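Local coordinates for protein globin (Chloroflexus aurantiacus, PDB 5D1V) that binds heme and, as a group II truncated hemoglobin of a thermophilic phototrophic bacterium, probably binds and carries oxygen, at residues Ile22-Val27 / His35-Asp40. Numbering follows the deposited sequence.
Sequences IFYARV and HLFPAD. With HEM (protoporphyrin IX containing Fe), chain C.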
loop_
_atom_site.group_PDB
_atom_site.type_symbol
_atom_site.label_atom_id
_atom_site.label_comp_id
_atom_site.label_asym_id
_atom_site.label_seq_id
_atom_site.Cartn_x
_atom_site.Cartn_y
_atom_site.Cartn_z
ATOM N N ILE A 22 -2.507 -14.846 9.349
ATOM C CA ILE A 22 -2.192 -13.438 9.560
ATOM C C ILE A 22 -3.343 -12.594 9.006
ATOM O O ILE A 22 -3.787 -11.606 9.609
ATOM C CB ILE A 22 -0.846 -13.098 8.925
ATOM C CG1 ILE A 22 0.275 -13.766 9.718
ATOM C CG2 ILE A 22 -0.606 -11.587 8.926
ATOM C CD1 ILE A 22 1.618 -13.749 8.980
ATOM N N PHE A 23 -3.833 -13.006 7.844
ATOM C CA PHE A 23 -4.906 -12.297 7.164
ATOM C C PHE A 23 -6.147 -12.318 8.061
ATOM O O PHE A 23 -6.729 -11.277 8.326
ATOM C CB PHE A 23 -5.185 -12.923 5.803
ATOM C CG PHE A 23 -6.399 -12.374 5.126
ATOM C CD1 PHE A 23 -6.358 -11.121 4.551
ATOM C CD2 PHE A 23 -7.575 -13.095 5.070
ATOM C CE1 PHE A 23 -7.452 -10.595 3.920
ATOM C CE2 PHE A 23 -8.701 -12.560 4.434
ATOM C CZ PHE A 23 -8.625 -11.304 3.868
ATOM N N TYR A 24 -6.526 -13.494 8.553
ATOM C CA TYR A 24 -7.752 -13.602 9.335
ATOM C C TYR A 24 -7.652 -12.879 10.678
ATOM O O TYR A 24 -8.643 -12.326 11.159
ATOM C CB TYR A 24 -8.128 -15.068 9.519
ATOM C CG TYR A 24 -9.232 -15.457 8.560
ATOM C CD1 TYR A 24 -8.965 -15.762 7.241
ATOM C CD2 TYR A 24 -10.546 -15.474 8.976
ATOM C CE1 TYR A 24 -9.973 -16.079 6.357
ATOM C CE2 TYR A 24 -11.561 -15.794 8.117
ATOM C CZ TYR A 24 -11.278 -16.091 6.795
ATOM O OH TYR A 24 -12.302 -16.425 5.942
ATOM N N ALA A 25 -6.459 -12.834 11.262
ATOM C CA ALA A 25 -6.282 -12.093 12.512
ATOM C C ALA A 25 -6.612 -10.621 12.291
ATOM O O ALA A 25 -7.266 -9.971 13.129
ATOM C CB ALA A 25 -4.847 -12.249 13.047
ATOM N N ARG A 26 -6.162 -10.110 11.157
ATOM C CA ARG A 26 -6.402 -8.736 10.764
ATOM C C ARG A 26 -7.868 -8.506 10.431
ATOM O O ARG A 26 -8.442 -7.513 10.837
ATOM C CB ARG A 26 -5.494 -8.376 9.574
ATOM C CG ARG A 26 -4.054 -8.388 9.999
ATOM C CD ARG A 26 -3.090 -8.203 8.876
ATOM N NE ARG A 26 -3.257 -6.852 8.389
ATOM C CZ ARG A 26 -2.384 -5.866 8.524
ATOM N NH1 ARG A 26 -1.206 -6.048 9.101
ATOM N NH2 ARG A 26 -2.707 -4.681 8.045
ATOM N N VAL A 27 -8.483 -9.429 9.704
ATOM C CA VAL A 27 -9.914 -9.336 9.423
ATOM C C VAL A 27 -10.693 -9.253 10.723
ATOM O O VAL A 27 -11.562 -8.398 10.882
ATOM C CB VAL A 27 -10.389 -10.532 8.585
ATOM C CG1 VAL A 27 -11.904 -10.567 8.466
ATOM C CG2 VAL A 27 -9.755 -10.480 7.246
ATOM N N HIS A 35 -17.962 -7.592 10.224
ATOM C CA HIS A 35 -19.404 -7.782 10.219
ATOM C C HIS A 35 -19.923 -8.602 9.035
ATOM O O HIS A 35 -21.029 -9.157 9.080
ATOM C CB HIS A 35 -20.098 -6.426 10.226
ATOM C CG HIS A 35 -19.860 -5.628 8.981
ATOM N ND1 HIS A 35 -20.766 -5.584 7.946
ATOM C CD2 HIS A 35 -18.813 -4.864 8.592
ATOM C CE1 HIS A 35 -20.299 -4.807 6.985
ATOM N NE2 HIS A 35 -19.113 -4.358 7.350
ATOM N N LEU A 36 -19.129 -8.684 7.981
ATOM C CA LEU A 36 -19.531 -9.417 6.791
ATOM C C LEU A 36 -19.362 -10.911 6.952
ATOM O O LEU A 36 -19.995 -11.693 6.230
ATOM C CB LEU A 36 -18.721 -8.944 5.585
ATOM C CG LEU A 36 -19.034 -7.526 5.086
ATOM C CD1 LEU A 36 -18.063 -7.123 3.953
ATOM C CD2 LEU A 36 -20.445 -7.415 4.631
ATOM N N PHE A 37 -18.492 -11.295 7.876
ATOM C CA PHE A 37 -18.127 -12.675 8.089
ATOM C C PHE A 37 -19.033 -13.333 9.131
ATOM O O PHE A 37 -19.614 -12.651 9.980
ATOM C CB PHE A 37 -16.660 -12.765 8.541
ATOM C CG PHE A 37 -15.657 -12.457 7.447
ATOM C CD1 PHE A 37 -15.392 -11.153 7.066
ATOM C CD2 PHE A 37 -15.001 -13.480 6.795
ATOM C CE1 PHE A 37 -14.481 -10.879 6.057
ATOM C CE2 PHE A 37 -14.079 -13.207 5.777
ATOM C CZ PHE A 37 -13.823 -11.926 5.416
ATOM N N PRO A 38 -19.138 -14.663 9.095
ATOM C CA PRO A 38 -20.057 -15.318 10.040
ATOM C C PRO A 38 -19.566 -15.255 11.482
ATOM O O PRO A 38 -18.438 -14.853 11.721
ATOM C CB PRO A 38 -20.104 -16.768 9.557
ATOM C CG PRO A 38 -19.422 -16.797 8.224
ATOM C CD PRO A 38 -18.501 -15.624 8.178
ATOM N N ALA A 39 -20.415 -15.644 12.433
ATOM C CA ALA A 39 -19.994 -15.706 13.827
ATOM C C ALA A 39 -18.774 -16.632 13.998
ATOM O O ALA A 39 -17.856 -16.306 14.729
ATOM C CB ALA A 39 -21.145 -16.160 14.716
ATOM N N ASP A 40 -18.764 -17.771 13.305
ATOM C CA ASP A 40 -17.666 -18.741 13.374
ATOM C C ASP A 40 -16.848 -18.593 12.099
ATOM O O ASP A 40 -17.345 -18.869 10.997
ATOM C CB ASP A 40 -18.193 -20.187 13.515
ATOM C CG ASP A 40 -17.071 -21.237 13.574
ATOM O OD1 ASP A 40 -15.868 -20.863 13.523
ATOM O OD2 ASP A 40 -17.410 -22.444 13.697
HETATM C CHA HEM C . -15.174 -16.038 1.292
HETATM C CHB HEM C . -11.382 -15.408 -1.678
HETATM C CHC HEM C . -12.272 -10.612 -1.732
HETATM C CHD HEM C . -15.212 -11.272 2.068
HETATM C C1A HEM C . -14.113 -16.291 0.462
HETATM C C2A HEM C . -13.662 -17.603 0.028
HETATM C C3A HEM C . -12.622 -17.424 -0.799
HETATM C C4A HEM C . -12.382 -15.987 -0.918
HETATM C CMA HEM C . -11.736 -18.464 -1.552
HETATM C CAA HEM C . -14.318 -18.934 0.459
HETATM C CBA HEM C . -15.186 -19.396 -0.723
HETATM C CGA HEM C . -16.000 -20.600 -0.281
HETATM O O1A HEM C . -16.913 -20.447 0.566
HETATM O O2A HEM C . -15.753 -21.717 -0.782
HETATM C C1B HEM C . -11.300 -14.053 -1.968
HETATM C C2B HEM C . -10.385 -13.425 -2.895
HETATM C C3B HEM C . -10.665 -12.103 -2.903
HETATM C C4B HEM C . -11.721 -11.855 -1.976
HETATM C CMB HEM C . -9.306 -14.184 -3.705
HETATM C CAB HEM C . -10.022 -10.931 -3.677
HETATM C CBB HEM C . -8.830 -11.116 -4.244
HETATM C C1C HEM C . -13.128 -10.347 -0.692
HETATM C C2C HEM C . -13.581 -9.035 -0.255
HETATM C C3C HEM C . -14.405 -9.261 0.800
HETATM C C4C HEM C . -14.471 -10.676 1.072
HETATM C CMC HEM C . -13.185 -7.698 -0.947
HETATM C CAC HEM C . -15.115 -8.224 1.671
HETATM C CBC HEM C . -14.494 -7.053 1.756
HETATM C C1D HEM C . -15.516 -12.611 2.158
HETATM C C2D HEM C . -16.489 -13.231 3.052
HETATM C C3D HEM C . -16.481 -14.557 2.818
HETATM C C4D HEM C . -15.497 -14.807 1.783
HETATM C CMD HEM C . -17.371 -12.469 4.053
HETATM C CAD HEM C . -17.329 -15.641 3.500
HETATM C CBD HEM C . -16.496 -16.238 4.624
HETATM C CGD HEM C . -17.223 -17.343 5.330
HETATM O O1D HEM C . -16.775 -17.699 6.450
HETATM O O2D HEM C . -18.245 -17.849 4.789
HETATM N NA HEM C . -13.315 -15.332 -0.151
HETATM N NB HEM C . -12.103 -13.068 -1.433
HETATM N NC HEM C . -13.715 -11.303 0.116
HETATM N ND HEM C . -14.947 -13.609 1.410
HETATM FE FE HEM C . -13.506 -13.302 0.022
HETATM O O HOH W 1 -12.063 -13.358 1.629
#
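The distal wall of the heme pocket in this truncated globin is built partly here, where Phe37, from the loop between helix 13-28 and helix 42-55, slots its ring between Val27 of helix 13-28 and the porphyrin. Val27 lies over one face of that ring: CG1 forms a CH-pi contact 3.9 Å from the centroid, 23° off the ring normal, and comes within 3.5 Å of Phe37 CE1. This methyl stands anti to the backbone N (chi1 171°), which turns it outward from the helix to the phenyl. The opposite face of Phe37 rests on the heme, whose methyl CMD sits 3.6 Å from the ring plane, over the centre, while Phe37 CE2 lies 3.6 Å from HEM C2D. Tyr24 approaches at the edge, its OH 3.7 Å from Phe37 CE2; the two rings meet obliquely, centroids 5.9 Å apart and planes at 79°. The loop residues flanking Phe37 also reach the cofactor: Pro38 CD packs 3.2 Å from the propionate oxygen O1D of the heme, and Leu36 lies against the heme vinyl. A water binds the heme iron on this side of the porphyrin. Beyond the contact, Tyr24 also packs on Lys45 and Gln48 of helix 42-55, and Trp88 meets the ring of Phe23 edge-to-face. No hydrogen bond joins the two segments, so the helix and loop are held together here by dispersion and CH-pi forces; with both faces occupied and Tyr24 at its rim, Phe37 probably has little room to tilt and gives the pyrrole D corner of the heme an apolar lining.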